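Local structure of delta-1-pyrroline-5-carboxylate dehydrogenase, mitochondrial (4E3X) at residues G221-M226 with L539-P544; R171-F176 with G216-G221; P65-D70 with A244-L249; A33-L38 with P138-V143; V149-T154 with F341-Q346. The protein catalyses the NAD-dependent oxidation of L-glutamate gamma-semialdehyde to L-glutamate, the last step of proline breakdown in mitochondria. One frame throughout, in Å; residues are numbered along the deposited sequence.

Contacts 1 and 2, their centres about 10 Å apart, share Gly-221 and use two successive parts of helix 213-225. Contact 2 touches contact 4, through the salt bridge from Arg-171 NH1 to Glu-35 OE1, while helix 140-151 serves contacts 4 and 5 at its two ends. Contact 3, its centre about 20 Å from that of contact 4, meets it where helix 239-251 packs on residues 139-143. Along the chain contact 4 opens first and contact 1 closes last; contact 2 falls within the spans of 3 and 5. Contacts 1 and 5, centres about 31 Å apart on opposite sides of the chain centre, both reach the second subunit. Contacts 1 to 3 thus join nucleotide-binding-domain helices to other segments.

Contact 1 of 5, residues G221-M226 with L539-P544; sequences GAPALM and LRWTSP
Pro-223 lays its ring flat against the indole of Trp-541, and Met-226, one helical turn later, covers the root of the same side chain. The first pairing is a CH-pi contact: Pro-223 CG stands 3.9 Å from the centroid of the Trp-541 five-membered ring, only 9° off its normal. With CG anti to its own carbonyl carbon (chi1 -48°), Trp-541 runs side by side with the proline, and Arg-540 CB lies over the rim of the opposite face. Apolar packing makes up the rest. Met-226 crosses Trp-541 at about a right angle, its CB 4.1 Å from Trp-541 CB, and its chain bends so that CE ends 4.2 Å from Thr-542 CB. An alanine in place of Trp-541 would probably uncover the Pro-223 ring and open a gap in the buried interface beside Met-226. Polar ties come from a third party: Asn-228 ND2 donates to both Pro-223 O and Trp-541 O, clamping the two backbones together. Helix 213-225, of the nucleotide-binding domain, is in this way held against the start of strand 542-550, which pairs with strand 191-199 and, through Ser-543, binds Asn-529 of the second subunit. Helices 121-136 and 155-180 pack on Leu-225 and Met-226.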
# COMPACT_ATOMS: atom_id res chain seq x y z
N GLY B 221 17.03 -4.32 2.36
CA GLY B 221 17.59 -3.75 1.14
C GLY B 221 16.61 -2.99 0.27
O GLY B 221 16.94 -1.93 -0.26
N ALA B 222 15.41 -3.52 0.10
CA ALA B 222 14.43 -2.84 -0.76
C ALA B 222 14.04 -1.45 -0.24
O ALA B 222 14.07 -0.48 -1.00
CB ALA B 222 13.22 -3.73 -1.02
N PRO B 223 13.73 -1.32 1.08
CA PRO B 223 13.46 0.05 1.55
C PRO B 223 14.69 0.96 1.41
O PRO B 223 14.53 2.13 1.03
CB PRO B 223 13.06 -0.16 3.02
CG PRO B 223 12.54 -1.59 3.05
CD PRO B 223 13.43 -2.33 2.11
N ALA B 224 15.89 0.45 1.68
CA ALA B 224 17.08 1.28 1.53
C ALA B 224 17.26 1.75 0.08
O ALA B 224 17.62 2.91 -0.16
CB ALA B 224 18.32 0.54 2.02
N LEU B 225 17.02 0.86 -0.87
CA LEU B 225 17.08 1.21 -2.28
C LEU B 225 16.21 2.42 -2.61
O LEU B 225 16.59 3.28 -3.42
CB LEU B 225 16.65 0.02 -3.14
CG LEU B 225 16.43 0.25 -4.63
CD1 LEU B 225 17.75 0.53 -5.35
CD2 LEU B 225 15.71 -0.96 -5.21
N MET B 226 15.05 2.50 -1.95
CA MET B 226 14.09 3.56 -2.22
C MET B 226 14.32 4.82 -1.40
O MET B 226 13.47 5.70 -1.34
CB MET B 226 12.67 3.03 -2.00
CG MET B 226 12.35 1.82 -2.86
SD MET B 226 12.63 2.05 -4.63
CE MET B 226 11.30 3.17 -5.05
N LEU B 539 6.93 0.12 -4.34
CA LEU B 539 5.99 1.22 -4.15
C LEU B 539 5.55 1.39 -2.70
O LEU B 539 5.12 2.47 -2.30
CB LEU B 539 4.78 1.08 -5.06
CG LEU B 539 5.10 1.27 -6.54
CD1 LEU B 539 3.97 0.79 -7.41
CD2 LEU B 539 5.41 2.74 -6.81
N ARG B 540 5.64 0.32 -1.90
CA ARG B 540 5.31 0.47 -0.49
C ARG B 540 6.34 1.34 0.25
O ARG B 540 6.05 1.86 1.33
CB ARG B 540 5.22 -0.89 0.21
CG ARG B 540 4.05 -1.77 -0.25
CD ARG B 540 2.66 -1.09 -0.13
NE ARG B 540 2.20 -0.91 1.26
CZ ARG B 540 1.62 0.19 1.74
NH1 ARG B 540 1.45 1.26 0.96
NH2 ARG B 540 1.23 0.24 3.01
N TRP B 541 7.53 1.51 -0.33
CA TRP B 541 8.63 2.18 0.37
C TRP B 541 8.95 3.56 -0.19
O TRP B 541 9.97 4.15 0.15
CB TRP B 541 9.88 1.27 0.43
CG TRP B 541 9.48 -0.10 0.88
CD1 TRP B 541 9.49 -1.24 0.14
CD2 TRP B 541 8.91 -0.44 2.14
NE1 TRP B 541 8.98 -2.29 0.87
CE2 TRP B 541 8.62 -1.82 2.11
CE3 TRP B 541 8.62 0.28 3.31
CZ2 TRP B 541 8.05 -2.50 3.19
CZ3 TRP B 541 8.06 -0.39 4.38
CH2 TRP B 541 7.79 -1.77 4.32
N THR B 542 8.05 4.08 -1.02
CA THR B 542 8.16 5.46 -1.49
C THR B 542 6.86 6.20 -1.20
O THR B 542 5.77 5.60 -1.24
CB THR B 542 8.54 5.53 -3.01
OG1 THR B 542 8.53 6.89 -3.45
CG2 THR B 542 7.55 4.76 -3.88
N SER B 543 6.98 7.49 -0.89
CA SER B 543 5.84 8.36 -0.70
C SER B 543 5.97 9.48 -1.73
O SER B 543 6.71 10.44 -1.52
CB SER B 543 5.87 8.93 0.73
OG SER B 543 4.78 9.80 0.97
N PRO B 544 5.30 9.34 -2.88
CA PRO B 544 5.60 10.26 -3.98
C PRO B 544 5.18 11.70 -3.73
O PRO B 544 4.20 11.97 -3.03
CB PRO B 544 4.83 9.67 -5.16
CG PRO B 544 4.65 8.20 -4.80
CD PRO B 544 4.43 8.23 -3.32

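Contact 2 of 5, residues R171-F176 with G216-G221; sequences RFNAKF and GGNLAG
Helix 213-225, the connection of a right-handed beta-alpha-beta crossover that joins strands 203-207 and 230-233 of the parallel, Rossmann-type sheet of the NAD-binding domain, meets helix 155-180 here through Asn-218 and Asn-173. The helices are well separated, the CA atoms of the pair lying 9.0 Å apart, and the two amides span the space between them. Asn-173 ND2 comes to 3.0 Å from Asn-218 OD1, with the oxygen lying almost straight ahead of the CG-ND2 bond. The amide planes are nearly parallel, 13° apart, although the side chains themselves cross at about a right angle. Asn-218 leaves its helix with CG anti to the backbone N (chi1 -173°), which carries its end toward helix 155-180, whereas the CB of Asn-173 already points to its partner. The other end of the Asn-173 amide is turned to its own helix: OD1 sits at the edge of the Phe-176 ring, in plane, 3.8 Å from Phe-176 CD2. Ala-222 and Leu-225 of helix 213-225 also pack against Asn-173, and Pro-532 and Tyr-537 touch Asn-218. One turn along, at Gly-221, a beta carbon would run into Gly-217 O. The side chain of Asn-218 is about 8 Å from that of Ser-208, which binds NAD. Both asparagines are buried, and their amides are neutral, so the groups that meet between the helices are polar yet neither brings a charge into the interior.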
# COMPACT_ATOMS: atom_id res chain seq x y z
N ARG B 171 19.10 -7.32 -8.11
CA ARG B 171 19.12 -6.88 -9.51
C ARG B 171 17.75 -6.42 -10.01
O ARG B 171 17.63 -5.36 -10.63
CB ARG B 171 19.69 -7.94 -10.44
CG ARG B 171 21.14 -8.29 -10.18
CD ARG B 171 21.82 -8.75 -11.47
NE ARG B 171 23.15 -9.31 -11.25
CZ ARG B 171 23.44 -10.61 -11.27
NH1 ARG B 171 22.48 -11.51 -11.50
NH2 ARG B 171 24.68 -11.02 -11.05
N PHE B 172 16.72 -7.23 -9.76
CA PHE B 172 15.38 -6.89 -10.23
C PHE B 172 14.81 -5.66 -9.52
O PHE B 172 14.21 -4.81 -10.17
CB PHE B 172 14.44 -8.08 -10.12
CG PHE B 172 14.58 -9.06 -11.25
CD1 PHE B 172 13.78 -8.97 -12.38
CD2 PHE B 172 15.54 -10.06 -11.19
CE1 PHE B 172 13.92 -9.87 -13.43
CE2 PHE B 172 15.68 -10.96 -12.24
CZ PHE B 172 14.87 -10.87 -13.35
N ASN B 173 14.99 -5.55 -8.21
CA ASN B 173 14.52 -4.34 -7.53
C ASN B 173 15.25 -3.10 -8.04
O ASN B 173 14.65 -2.04 -8.19
CB ASN B 173 14.61 -4.45 -6.01
CG ASN B 173 13.48 -5.27 -5.43
OD1 ASN B 173 12.35 -5.22 -5.92
ND2 ASN B 173 13.78 -6.01 -4.36
N ALA B 174 16.55 -3.22 -8.32
CA ALA B 174 17.28 -2.10 -8.93
C ALA B 174 16.65 -1.71 -10.27
O ALA B 174 16.44 -0.53 -10.54
CB ALA B 174 18.74 -2.45 -9.11
N LYS B 175 16.35 -2.70 -11.12
CA LYS B 175 15.67 -2.41 -12.38
C LYS B 175 14.33 -1.74 -12.15
O LYS B 175 14.04 -0.71 -12.76
CB LYS B 175 15.48 -3.70 -13.19
CG LYS B 175 14.63 -3.51 -14.45
CD LYS B 175 14.25 -4.84 -15.08
CE LYS B 175 13.39 -4.64 -16.33
NZ LYS B 175 14.15 -3.98 -17.42
N PHE B 176 13.51 -2.30 -11.26
CA PHE B 176 12.18 -1.76 -11.01
C PHE B 176 12.27 -0.31 -10.52
O PHE B 176 11.49 0.55 -10.94
CB PHE B 176 11.43 -2.61 -9.98
CG PHE B 176 11.17 -4.03 -10.43
CD1 PHE B 176 10.93 -4.34 -11.76
CD2 PHE B 176 11.16 -5.06 -9.50
CE1 PHE B 176 10.68 -5.65 -12.15
CE2 PHE B 176 10.91 -6.37 -9.87
CZ PHE B 176 10.68 -6.67 -11.20
N GLY B 216 16.04 -11.60 4.40
CA GLY B 216 16.65 -10.55 5.19
C GLY B 216 17.26 -9.46 4.32
O GLY B 216 17.07 -8.26 4.56
N GLY B 217 17.98 -9.88 3.29
CA GLY B 217 18.58 -8.95 2.36
C GLY B 217 17.54 -8.07 1.69
O GLY B 217 17.74 -6.87 1.53
N ASN B 218 16.41 -8.67 1.32
CA ASN B 218 15.34 -7.91 0.67
C ASN B 218 14.57 -7.01 1.64
O ASN B 218 14.24 -5.88 1.31
CB ASN B 218 14.38 -8.85 -0.06
CG ASN B 218 13.36 -8.11 -0.87
OD1 ASN B 218 13.70 -7.23 -1.66
ND2 ASN B 218 12.09 -8.43 -0.67
N LEU B 219 14.24 -7.52 2.82
CA LEU B 219 13.47 -6.74 3.79
C LEU B 219 14.18 -5.45 4.20
O LEU B 219 13.54 -4.42 4.38
CB LEU B 219 13.15 -7.56 5.03
CG LEU B 219 12.14 -8.69 4.88
CD1 LEU B 219 12.04 -9.41 6.20
CD2 LEU B 219 10.77 -8.17 4.45
N ALA B 220 15.50 -5.52 4.36
CA ALA B 220 16.29 -4.34 4.67
C ALA B 220 16.71 -3.58 3.41
O ALA B 220 16.74 -2.35 3.38
CB ALA B 220 17.52 -4.73 5.49
N GLY B 221 17.03 -4.32 2.36
CA GLY B 221 17.59 -3.75 1.14
C GLY B 221 16.61 -2.99 0.27
O GLY B 221 16.94 -1.93 -0.26

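Contact 3 of 5, residues P65-D70 with A244-L249; sequences PCVVGD and AVYRIL
The ring of Tyr-246 is met obliquely by Val-67, while the Phe-261 ring comes against the tyrosine with its plane turned by about 40°. Val-67 applies its whole branched end to the CE2 side: CB and CG1 each lie 3.9 Å from Tyr-246 CE2. Its CG1, anti to the backbone N (chi1 -177°), reaches on to the phenol oxygen, 3.7 Å from Tyr-246 OH. In the tyrosine CG is likewise anti to the backbone N (chi1 -180°), and its ring reaches from helix 239-251 to strand 62-68. That strand is bonded through Val-67 to the backbone of Phe-261, at the edge strand 259-261 of the nucleotide-binding sheet; the helix thus packs on the place where an N-terminal strand joins the domain. Gly-69, with a positive phi of 64° that favours glycine, turns the chain just after the strand. The phenol hydroxyl is held by two partners, giving its proton to Ile-259 O and accepting from Arg-250 NH1, which also bonds Gly-69 O. Tyr-246 therefore offers an apolar flank to the valine and a satisfied hydroxyl at its end, so that a buried polar atom can sit beside methyl groups at little probable cost.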
# COMPACT_ATOMS: atom_id res chain seq x y z
N PRO B 65 29.24 -8.24 15.92
CA PRO B 65 28.75 -7.11 16.72
C PRO B 65 27.46 -6.53 16.14
O PRO B 65 27.09 -6.85 15.01
CB PRO B 65 29.87 -6.08 16.56
CG PRO B 65 30.30 -6.30 15.13
CD PRO B 65 30.24 -7.81 14.93
N CYS B 66 26.79 -5.69 16.92
CA CYS B 66 25.84 -4.76 16.32
C CYS B 66 26.66 -3.72 15.56
O CYS B 66 27.80 -3.41 15.93
CB CYS B 66 25.01 -4.08 17.40
SG CYS B 66 23.88 -5.17 18.27
N VAL B 67 26.10 -3.18 14.48
CA VAL B 67 26.80 -2.15 13.73
C VAL B 67 25.89 -0.93 13.59
O VAL B 67 24.81 -1.01 13.00
CB VAL B 67 27.27 -2.62 12.32
CG1 VAL B 67 28.05 -1.50 11.63
CG2 VAL B 67 28.12 -3.87 12.43
N VAL B 68 26.34 0.18 14.16
CA VAL B 68 25.63 1.45 14.05
C VAL B 68 26.59 2.43 13.38
O VAL B 68 27.68 2.70 13.89
CB VAL B 68 25.20 1.96 15.44
CG1 VAL B 68 24.58 3.35 15.33
CG2 VAL B 68 24.22 0.97 16.06
N GLY B 69 26.21 2.92 12.20
CA GLY B 69 27.15 3.67 11.38
C GLY B 69 28.27 2.73 10.96
O GLY B 69 28.03 1.71 10.31
N ASP B 70 29.50 3.07 11.35
CA ASP B 70 30.63 2.18 11.12
C ASP B 70 31.15 1.60 12.43
O ASP B 70 32.17 0.91 12.45
CB ASP B 70 31.76 2.90 10.37
CG ASP B 70 31.39 3.17 8.93
OD1 ASP B 70 30.72 2.31 8.33
OD2 ASP B 70 31.76 4.24 8.40
N ALA B 244 27.05 -11.68 6.88
CA ALA B 244 27.83 -11.76 5.64
C ALA B 244 27.21 -10.87 4.56
O ALA B 244 27.92 -10.13 3.86
CB ALA B 244 27.92 -13.21 5.17
N VAL B 245 25.89 -10.93 4.43
CA VAL B 245 25.18 -10.07 3.48
C VAL B 245 25.33 -8.59 3.84
O VAL B 245 25.57 -7.74 2.98
CB VAL B 245 23.70 -10.46 3.39
CG1 VAL B 245 22.93 -9.46 2.53
CG2 VAL B 245 23.55 -11.88 2.85
N TYR B 246 25.20 -8.27 5.13
CA TYR B 246 25.38 -6.90 5.59
C TYR B 246 26.76 -6.37 5.20
O TYR B 246 26.87 -5.28 4.63
CB TYR B 246 25.17 -6.78 7.11
CG TYR B 246 25.34 -5.36 7.57
CD1 TYR B 246 24.35 -4.42 7.33
CD2 TYR B 246 26.50 -4.94 8.22
CE1 TYR B 246 24.51 -3.10 7.71
CE2 TYR B 246 26.67 -3.62 8.61
CZ TYR B 246 25.66 -2.71 8.35
OH TYR B 246 25.81 -1.39 8.73
N ARG B 247 27.80 -7.14 5.47
CA ARG B 247 29.16 -6.72 5.15
C ARG B 247 29.34 -6.50 3.65
O ARG B 247 30.00 -5.54 3.24
CB ARG B 247 30.18 -7.74 5.66
N ILE B 248 28.76 -7.38 2.85
CA ILE B 248 28.84 -7.23 1.40
C ILE B 248 28.18 -5.92 0.96
O ILE B 248 28.74 -5.19 0.13
CB ILE B 248 28.24 -8.47 0.68
CG1 ILE B 248 29.20 -9.65 0.83
CG2 ILE B 248 28.01 -8.17 -0.80
CD1 ILE B 248 28.60 -11.00 0.51
N LEU B 249 27.03 -5.58 1.53
CA LEU B 249 26.37 -4.33 1.19
C LEU B 249 27.25 -3.12 1.51
O LEU B 249 27.35 -2.19 0.71
CB LEU B 249 25.02 -4.20 1.90
CG LEU B 249 23.88 -5.03 1.31
CD1 LEU B 249 22.69 -5.02 2.25
CD2 LEU B 249 23.50 -4.52 -0.07

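Contact 4 of 5, residues A33-L38 with P138-V143; sequences ANEPIL and PRRAEV. Unlike the reference sequence in segment 33-38: Ala-33 (reference Thr).
Glu-35 and Arg-140 come at each other from opposite directions, and the guanidinium group is met at both its edge and one face. At the edge, Arg-140 NH2 donates to Glu-35 OE2 over 2.9 Å, an almost straight bond (176°) and a salt bridge. The oxygen lies in the guanidinium plane but is approached on its anti side, with the carboxylate turned 33° from that plane. Arg-140 gets there fully extended from CG to NE, with CG anti to the backbone N, whereas Glu-35 bends at chi2 to bring its acid round. Over the face lies Leu-38 CD1, 3.5 Å from Arg-140 NE and offset toward the rim, and the same methyl is 3.7 Å from Arg-140 CD. Pro-36 O stands 3.2 Å from Arg-140 NH1, whose salt-bridge partner is Glu-159. Glu-35 has further partners of its own: Ser-136 OG at OE2 and Arg-171 at OE1. The N-terminal loop 33-38 is thereby fastened across the start of helix 140-151 and along helix 155-180, away from the active site. The buried guanidinium sits between two carboxylates, Glu-35 and Glu-159, while Glu-35 lies between two arginines; such an alternating cluster would probably keep every member ionised, with the Leu-38 methyl limiting access of water on one face.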
# COMPACT_ATOMS: atom_id res chain seq x y z
N ALA B 33 18.82 -10.31 -15.86
CA ALA B 33 18.25 -11.63 -16.03
C ALA B 33 18.42 -12.38 -14.73
O ALA B 33 19.24 -12.02 -13.88
CB ALA B 33 18.94 -12.37 -17.16
N ASN B 34 17.63 -13.44 -14.56
CA ASN B 34 17.78 -14.26 -13.38
C ASN B 34 19.17 -14.89 -13.27
O ASN B 34 19.76 -15.33 -14.25
CB ASN B 34 16.71 -15.35 -13.34
CG ASN B 34 15.33 -14.77 -13.13
OD1 ASN B 34 14.60 -14.52 -14.08
ND2 ASN B 34 14.99 -14.51 -11.87
N GLU B 35 19.69 -14.90 -12.05
CA GLU B 35 20.98 -15.53 -11.78
C GLU B 35 20.88 -17.03 -12.03
O GLU B 35 20.02 -17.71 -11.47
CB GLU B 35 21.38 -15.28 -10.33
CG GLU B 35 22.71 -15.92 -9.94
CD GLU B 35 23.92 -15.20 -10.53
OE1 GLU B 35 23.76 -14.10 -11.10
OE2 GLU B 35 25.04 -15.74 -10.40
N PRO B 36 21.75 -17.57 -12.91
CA PRO B 36 21.67 -19.01 -13.17
C PRO B 36 22.01 -19.86 -11.95
O PRO B 36 22.90 -19.54 -11.17
CB PRO B 36 22.72 -19.23 -14.27
CG PRO B 36 22.81 -17.90 -14.97
CD PRO B 36 22.64 -16.88 -13.86
N ILE B 37 21.27 -20.95 -11.79
CA ILE B 37 21.50 -21.92 -10.72
C ILE B 37 22.64 -22.84 -11.12
O ILE B 37 22.62 -23.44 -12.20
CB ILE B 37 20.24 -22.75 -10.45
CG1 ILE B 37 19.10 -21.85 -10.00
CG2 ILE B 37 20.50 -23.80 -9.39
CD1 ILE B 37 19.36 -21.25 -8.67
N LEU B 38 23.66 -22.94 -10.27
CA LEU B 38 24.82 -23.78 -10.56
C LEU B 38 24.55 -25.23 -10.18
O LEU B 38 23.69 -25.51 -9.35
CB LEU B 38 26.06 -23.26 -9.83
CG LEU B 38 26.38 -21.78 -10.04
CD1 LEU B 38 27.67 -21.39 -9.33
CD2 LEU B 38 26.46 -21.44 -11.52
N PRO B 138 32.74 -13.77 -6.35
CA PRO B 138 33.74 -14.07 -5.32
C PRO B 138 33.17 -14.41 -3.95
O PRO B 138 33.85 -15.08 -3.18
CB PRO B 138 34.58 -12.79 -5.25
CG PRO B 138 33.67 -11.71 -5.78
CD PRO B 138 32.88 -12.39 -6.86
N ARG B 139 31.95 -13.97 -3.65
CA ARG B 139 31.38 -14.19 -2.32
C ARG B 139 30.33 -15.30 -2.30
O ARG B 139 29.74 -15.56 -1.25
CB ARG B 139 30.80 -12.89 -1.74
CG ARG B 139 31.80 -11.75 -1.68
CD ARG B 139 32.91 -12.00 -0.67
NE ARG B 139 32.63 -11.41 0.64
CZ ARG B 139 32.90 -10.15 0.96
NH1 ARG B 139 32.60 -9.69 2.17
NH2 ARG B 139 33.45 -9.33 0.07
N ARG B 140 30.11 -15.94 -3.44
CA ARG B 140 29.06 -16.96 -3.52
C ARG B 140 29.30 -18.10 -2.54
O ARG B 140 28.41 -18.49 -1.80
CB ARG B 140 28.93 -17.52 -4.95
CG ARG B 140 27.55 -18.12 -5.23
CD ARG B 140 27.56 -18.97 -6.49
NE ARG B 140 26.22 -19.25 -7.02
CZ ARG B 140 25.63 -18.51 -7.95
NH1 ARG B 140 24.42 -18.83 -8.39
NH2 ARG B 140 26.24 -17.44 -8.44
N ALA B 141 30.51 -18.64 -2.56
CA ALA B 141 30.80 -19.81 -1.73
C ALA B 141 30.64 -19.47 -0.25
O ALA B 141 30.10 -20.27 0.52
CB ALA B 141 32.19 -20.37 -2.04
N GLU B 142 31.09 -18.29 0.15
CA GLU B 142 30.94 -17.84 1.53
C GLU B 142 29.49 -17.79 1.99
O GLU B 142 29.14 -18.34 3.04
CB GLU B 142 31.57 -16.45 1.69
CG GLU B 142 31.36 -15.86 3.08
CD GLU B 142 31.63 -14.37 3.16
OE1 GLU B 142 32.26 -13.81 2.24
OE2 GLU B 142 31.20 -13.75 4.16
N VAL B 143 28.63 -17.12 1.23
CA VAL B 143 27.24 -16.98 1.67
C VAL B 143 26.50 -18.32 1.64
O VAL B 143 25.65 -18.59 2.48
CB VAL B 143 26.45 -15.86 0.95
CG1 VAL B 143 27.14 -14.51 1.19
CG2 VAL B 143 26.28 -16.15 -0.53

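Contact 5 of 5, residues V149-T154 with F341-Q346; sequences VGQGKT and FEYGGQ
Gly-152 and Tyr-343 meet where both chains take positive phi: Gly-152 (81°) is the first residue to leave helix 140-151, and Tyr-343 (49°) starts a run of three left-handed residues with Gly-344 and Gly-345. In this tight turn Gln-346 N bonds back to Tyr-343 O. The tyrosine points its hydroxyl at the helix end, donating to Gln-151 O over 2.8 Å, with that oxygen at the ring edge. Lys-153 runs extended over one face, its CE 3.8 Å from the Tyr-343 ring centroid in a CH-pi contact and NZ 4.7 Å from it as a cation-pi partner. Gln-346 NE2 covers the opposite face, 3.4 Å above it; it bonds Tyr-343 O and shares a water with Gln-151 O. A leucine in place of Tyr-343 would probably leave Gln-151 O without its hydroxyl donor and Lys-153 without its aromatic platform. Lys-153 NZ is fixed by Asp-161 and by the backbone oxygen of Asn-211, the probable transition-state stabiliser, whose ND2 binds Gln-346 O, two residues before the nucleophile Cys-348. The C-terminal end of helix 140-151, just before helix 155-180, thus packs against the loop that leads from helix 329-341 to Cys-348 and strand 351-357.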
# COMPACT_ATOMS: atom_id res chain seq x y z
N VAL B 149 25.81 -24.06 7.02
CA VAL B 149 26.28 -24.40 8.35
C VAL B 149 25.44 -23.75 9.44
O VAL B 149 25.18 -24.36 10.48
CB VAL B 149 27.78 -24.06 8.51
CG1 VAL B 149 28.23 -24.20 9.95
CG2 VAL B 149 28.61 -24.94 7.60
N GLY B 150 24.99 -22.53 9.20
CA GLY B 150 24.24 -21.80 10.21
C GLY B 150 22.75 -22.07 10.20
O GLY B 150 22.11 -22.02 11.25
N GLN B 151 22.18 -22.36 9.03
CA GLN B 151 20.74 -22.59 8.92
C GLN B 151 20.38 -24.04 8.57
O GLN B 151 19.21 -24.40 8.55
CB GLN B 151 20.09 -21.61 7.94
CG GLN B 151 20.02 -20.18 8.44
CD GLN B 151 20.37 -19.19 7.35
OE1 GLN B 151 21.53 -18.82 7.19
NE2 GLN B 151 19.37 -18.76 6.59
N GLY B 152 21.39 -24.87 8.31
CA GLY B 152 21.17 -26.29 8.06
C GLY B 152 20.71 -26.63 6.66
O GLY B 152 20.16 -27.71 6.44
N LYS B 153 20.92 -25.72 5.71
CA LYS B 153 20.53 -25.97 4.32
C LYS B 153 21.48 -26.91 3.58
O LYS B 153 22.68 -26.93 3.84
CB LYS B 153 20.42 -24.65 3.55
CG LYS B 153 19.35 -23.72 4.10
CD LYS B 153 18.73 -22.81 3.05
CE LYS B 153 17.53 -22.11 3.64
NZ LYS B 153 16.80 -21.26 2.65
N THR B 154 20.93 -27.67 2.64
CA THR B 154 21.75 -28.42 1.71
C THR B 154 22.34 -27.47 0.67
O THR B 154 21.93 -26.31 0.56
CB THR B 154 20.93 -29.47 0.96
OG1 THR B 154 19.83 -28.80 0.31
CG2 THR B 154 20.40 -30.53 1.92
N PHE B 341 9.23 -31.69 1.91
CA PHE B 341 10.39 -32.09 2.69
C PHE B 341 11.70 -31.34 2.44
O PHE B 341 12.60 -31.42 3.27
CB PHE B 341 10.63 -33.60 2.53
CG PHE B 341 9.47 -34.46 2.96
CD1 PHE B 341 8.75 -34.16 4.11
CD2 PHE B 341 9.09 -35.56 2.21
CE1 PHE B 341 7.68 -34.94 4.51
CE2 PHE B 341 8.02 -36.35 2.60
CZ PHE B 341 7.32 -36.04 3.75
N GLU B 342 11.82 -30.62 1.33
CA GLU B 342 13.03 -29.83 1.12
C GLU B 342 13.18 -28.81 2.25
O GLU B 342 12.19 -28.25 2.72
CB GLU B 342 13.03 -29.14 -0.25
CG GLU B 342 13.33 -30.09 -1.39
CD GLU B 342 13.32 -29.43 -2.75
OE1 GLU B 342 12.46 -28.56 -2.99
OE2 GLU B 342 14.19 -29.77 -3.57
N TYR B 343 14.42 -28.61 2.68
CA TYR B 343 14.73 -27.79 3.86
C TYR B 343 13.85 -28.20 5.06
O TYR B 343 13.45 -27.37 5.88
CB TYR B 343 14.68 -26.28 3.56
CG TYR B 343 15.25 -25.44 4.69
CD1 TYR B 343 16.44 -25.80 5.31
CD2 TYR B 343 14.60 -24.30 5.14
CE1 TYR B 343 16.96 -25.06 6.36
CE2 TYR B 343 15.11 -23.55 6.18
CZ TYR B 343 16.30 -23.93 6.78
OH TYR B 343 16.82 -23.20 7.83
N GLY B 344 13.55 -29.49 5.15
CA GLY B 344 12.75 -30.01 6.24
C GLY B 344 11.36 -29.41 6.36
O GLY B 344 10.82 -29.33 7.46
N GLY B 345 10.80 -28.96 5.24
CA GLY B 345 9.49 -28.35 5.23
C GLY B 345 9.44 -26.98 5.90
O GLY B 345 8.35 -26.46 6.18
N GLN B 346 10.61 -26.39 6.16
CA GLN B 346 10.68 -25.11 6.85
C GLN B 346 10.54 -23.94 5.88
O GLN B 346 11.40 -23.04 5.84
CB GLN B 346 11.98 -25.01 7.63
CG GLN B 346 12.15 -26.15 8.62
CD GLN B 346 13.48 -26.06 9.33
OE1 GLN B 346 13.54 -25.74 10.52
NE2 GLN B 346 14.57 -26.31 8.60
O HOH W 1 17.27 -26.17 9.71